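Long-range contact in type II secretion system protein F (Vibrio cholerae, PDB 3C1Q), which probably serves in the inner-membrane complex of the type II secretion system, which exports proteases and toxins such as cholera toxin from the periplasm: residues Gln20-Val25 against Val95-Ala100. Numbering follows the deposited sequence.
Sequences QLATLV and VLERLA. With CA (calcium ion), chain G.
Between segments 20-25 and 95-100 the backbones come nearest at Ala22 and Leu96, with CA of Ala22 5.0 Å from CA of Leu96. The methyl of Ala22 faces the partner helix and lies against backbone as much as side chain: CB of Ala22 is 3.6 Å from the carbonyl O of Leu96, an oxygen already accepting the N-H of Ala100, and 3.8 Å from CB of Ala100. With a methyl on each side at this point, the nearly antiparallel segments, at 151°, bring their axes to 8.4 Å; alanine suits the place because its single methyl is all that has to fit between backbones this close.

Leu96 carries the largest share of the interface. Its CG lies anti to the carbonyl carbon (chi1 -74°). CD1 packs on the isopropyl group of Val25, 3.7 Å from Val25 CG2, and also touches CG of Leu21, while CD2 meets CD2 of Leu21 at 4.1 Å. Val25 is crossed at about a right angle and Leu21 obliquely, so the branched leucine fits between residues one helical turn apart.

Glu97 borders this apolar patch with a carboxylate whose two oxygens both have partners. Its chain starts anti to the backbone N and bends at chi2 (56°), which brings OE2 to within 2.3 Å of the calcium ion. Three waters, Asp101 and Glu43 of the second subunit also bind the metal. Gln26 NE2 donates to OE1 and Arg19 NH1 to OE2, so these residues, just after and before segment 20-25, add polar links beside the apolar contact.

No hydrogen bond joins the two segments themselves: apolar contact sets their spacing, while calcium and Arg19 would offset the crowded acidic charge, and the calcium, shared with Glu43 of the second subunit, links this cytoplasmic helical domain to its dimer partner.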
ATOM      1  N   GLN B  20      -0.387  -3.845   2.390  1.00  7.88           N
ATOM      2  CA  GLN B  20      -1.841  -3.811   2.246  1.00  7.42           C
ATOM      3  C   GLN B  20      -2.526  -4.375   3.488  1.00  7.60           C
ATOM      4  O   GLN B  20      -3.458  -3.765   4.014  1.00  7.58           O
ATOM      5  CB  GLN B  20      -2.288  -4.577   1.005  1.00  7.37           C
ATOM      6  CG  GLN B  20      -1.803  -3.965  -0.305  1.00  7.38           C
ATOM      7  CD  GLN B  20      -2.238  -4.758  -1.512  1.00  8.94           C
ATOM      8  OE1 GLN B  20      -1.914  -5.945  -1.638  1.00  8.03           O
ATOM      9  NE2 GLN B  20      -2.993  -4.111  -2.411  1.00  7.39           N
ATOM     10  N   LEU B  21      -2.059  -5.523   3.976  1.00  7.27           N
ATOM     11  CA  LEU B  21      -2.690  -6.116   5.162  1.00  8.00           C
ATOM     12  C   LEU B  21      -2.510  -5.180   6.373  1.00  7.70           C
ATOM     13  O   LEU B  21      -3.440  -4.955   7.139  1.00  8.42           O
ATOM     14  CB  LEU B  21      -2.135  -7.510   5.436  1.00  8.33           C
ATOM     15  CG  LEU B  21      -2.778  -8.297   6.551  1.00 10.15           C
ATOM     16  CD1 LEU B  21      -4.275  -8.588   6.236  1.00 11.26           C
ATOM     17  CD2 LEU B  21      -1.980  -9.599   6.790  1.00 10.88           C
ATOM     18  N   ALA B  22      -1.321  -4.603   6.537  1.00  7.00           N
ATOM     19  CA  ALA B  22      -1.084  -3.679   7.641  1.00  6.85           C
ATOM     20  C   ALA B  22      -2.000  -2.457   7.580  1.00  6.88           C
ATOM     21  O   ALA B  22      -2.541  -2.016   8.592  1.00  6.70           O
ATOM     22  CB  ALA B  22       0.365  -3.228   7.655  1.00  6.09           C
ATOM     23  N   THR B  23      -2.173  -1.915   6.380  1.00  6.98           N
ATOM     24  CA  THR B  23      -2.972  -0.724   6.162  1.00  6.48           C
ATOM     25  C   THR B  23      -4.434  -0.955   6.514  1.00  6.55           C
ATOM     26  O   THR B  23      -5.086  -0.133   7.178  1.00  6.72           O
ATOM     27  CB  THR B  23      -2.815  -0.240   4.696  1.00  6.31           C
ATOM     28  OG1 THR B  23      -1.423   0.056   4.462  1.00  7.09           O
ATOM     29  CG2 THR B  23      -3.631   0.993   4.429  1.00  7.56           C
ATOM     30  N   LEU B  24      -4.944  -2.087   6.080  1.00  6.37           N
ATOM     31  CA  LEU B  24      -6.330  -2.443   6.342  1.00  6.72           C
ATOM     32  C   LEU B  24      -6.565  -2.755   7.826  1.00  6.27           C
ATOM     33  O   LEU B  24      -7.489  -2.230   8.426  1.00  7.25           O
ATOM     34  CB  LEU B  24      -6.730  -3.614   5.450  1.00  6.26           C
ATOM     35  CG  LEU B  24      -6.743  -3.312   3.947  1.00  6.94           C
ATOM     36  CD1 LEU B  24      -6.834  -4.613   3.120  1.00  8.90           C
ATOM     37  CD2 LEU B  24      -7.866  -2.368   3.557  1.00 11.35           C
ATOM     38  N   VAL B  25      -5.712  -3.567   8.417  1.00  6.10           N
ATOM     39  CA  VAL B  25      -5.859  -3.923   9.814  1.00  6.02           C
ATOM     40  C   VAL B  25      -5.813  -2.694  10.731  1.00  6.66           C
ATOM     41  O   VAL B  25      -6.580  -2.597  11.695  1.00  6.80           O
ATOM     42  CB  VAL B  25      -4.826  -4.981  10.228  1.00  5.86           C
ATOM     43  CG1 VAL B  25      -4.793  -5.120  11.738  1.00  5.63           C
ATOM     44  CG2 VAL B  25      -5.145  -6.313   9.553  1.00  6.21           C
ATOM     45  N   VAL B  95       2.359  -4.789  15.024  1.00 10.93           N
ATOM     46  CA  VAL B  95       3.296  -5.802  14.527  1.00 11.14           C
ATOM     47  C   VAL B  95       3.230  -5.880  13.002  1.00 10.16           C
ATOM     48  O   VAL B  95       4.273  -5.900  12.339  1.00 10.22           O
ATOM     49  CB  VAL B  95       3.091  -7.179  15.185  1.00 11.45           C
ATOM     50  CG1 VAL B  95       3.940  -8.258  14.491  1.00 13.38           C
ATOM     51  CG2 VAL B  95       3.453  -7.122  16.680  1.00 12.07           C
ATOM     52  N   LEU B  96       2.017  -5.859  12.437  1.00  9.18           N
ATOM     53  CA  LEU B  96       1.888  -5.837  10.978  1.00  8.36           C
ATOM     54  C   LEU B  96       2.547  -4.596  10.384  1.00  8.67           C
ATOM     55  O   LEU B  96       3.223  -4.677   9.348  1.00  8.28           O
ATOM     56  CB  LEU B  96       0.423  -5.962  10.527  1.00  7.94           C
ATOM     57  CG  LEU B  96      -0.197  -7.343  10.666  1.00  7.35           C
ATOM     58  CD1 LEU B  96      -1.675  -7.288  10.332  1.00  5.52           C
ATOM     59  CD2 LEU B  96       0.535  -8.377   9.776  1.00  6.14           C
ATOM     60  N   GLU B  97       2.350  -3.449  11.016  1.00  8.39           N
ATOM     61  CA  GLU B  97       2.994  -2.214  10.547  1.00  9.08           C
ATOM     62  C   GLU B  97       4.509  -2.411  10.485  1.00  8.22           C
ATOM     63  O   GLU B  97       5.158  -2.046   9.494  1.00  9.20           O
ATOM     64  CB  GLU B  97       2.662  -1.035  11.465  1.00  7.98           C
ATOM     65  CG  GLU B  97       3.321   0.288  11.052  1.00  9.98           C
ATOM     66  CD  GLU B  97       2.987   0.694   9.633  1.00  9.74           C
ATOM     67  OE1 GLU B  97       1.814   0.483   9.198  1.00 10.53           O
ATOM     68  OE2 GLU B  97       3.898   1.218   8.946  1.00  8.59           O
ATOM     69  N   ARG B  98       5.082  -2.958  11.553  1.00  8.02           N
ATOM     70  CA  ARG B  98       6.534  -3.198  11.582  1.00  8.14           C
ATOM     71  C   ARG B  98       6.971  -4.197  10.518  1.00  7.73           C
ATOM     72  O   ARG B  98       8.035  -4.023   9.898  1.00  7.54           O
ATOM     73  CB  ARG B  98       6.987  -3.640  12.960  1.00  8.40           C
ATOM     74  CG  ARG B  98       6.930  -2.503  13.986  1.00  9.64           C
ATOM     75  CD  ARG B  98       7.910  -2.717  15.120  1.00 10.85           C
ATOM     76  NE  ARG B  98       7.442  -3.746  16.034  1.00 12.92           N
ATOM     77  CZ  ARG B  98       6.461  -3.571  16.920  1.00 12.59           C
ATOM     78  NH1 ARG B  98       5.831  -2.401  17.030  1.00 15.16           N
ATOM     79  NH2 ARG B  98       6.115  -4.568  17.708  1.00 11.43           N
ATOM     80  N   LEU B  99       6.156  -5.230  10.280  1.00  7.11           N
ATOM     81  CA  LEU B  99       6.476  -6.207   9.234  1.00  6.85           C
ATOM     82  C   LEU B  99       6.409  -5.547   7.842  1.00  6.58           C
ATOM     83  O   LEU B  99       7.238  -5.808   6.980  1.00  6.43           O
ATOM     84  CB  LEU B  99       5.510  -7.388   9.304  1.00  6.36           C
ATOM     85  CG  LEU B  99       5.816  -8.382  10.408  1.00  5.84           C
ATOM     86  CD1 LEU B  99       4.585  -9.280  10.686  1.00  7.38           C
ATOM     87  CD2 LEU B  99       7.066  -9.236  10.067  1.00  6.31           C
ATOM     88  N   ALA B 100       5.438  -4.665   7.652  1.00  6.71           N
ATOM     89  CA  ALA B 100       5.304  -3.907   6.409  1.00  6.88           C
ATOM     90  C   ALA B 100       6.518  -2.992   6.168  1.00  7.26           C
ATOM     91  O   ALA B 100       7.099  -2.961   5.049  1.00  6.91           O
ATOM     92  CB  ALA B 100       3.988  -3.081   6.453  1.00  6.32           C
TER
HETATM   93 CA    CA G   1       5.581   2.729   9.149  1.00 11.40          CA
HETATM   94  O   HOH W   1       3.815   4.311   9.808  1.00 13.88           O
HETATM   95  O   HOH W   2       5.778   2.868  11.626  1.00 15.82           O
HETATM   96  O   HOH W   3       4.986   3.548   6.995  1.00 11.60           O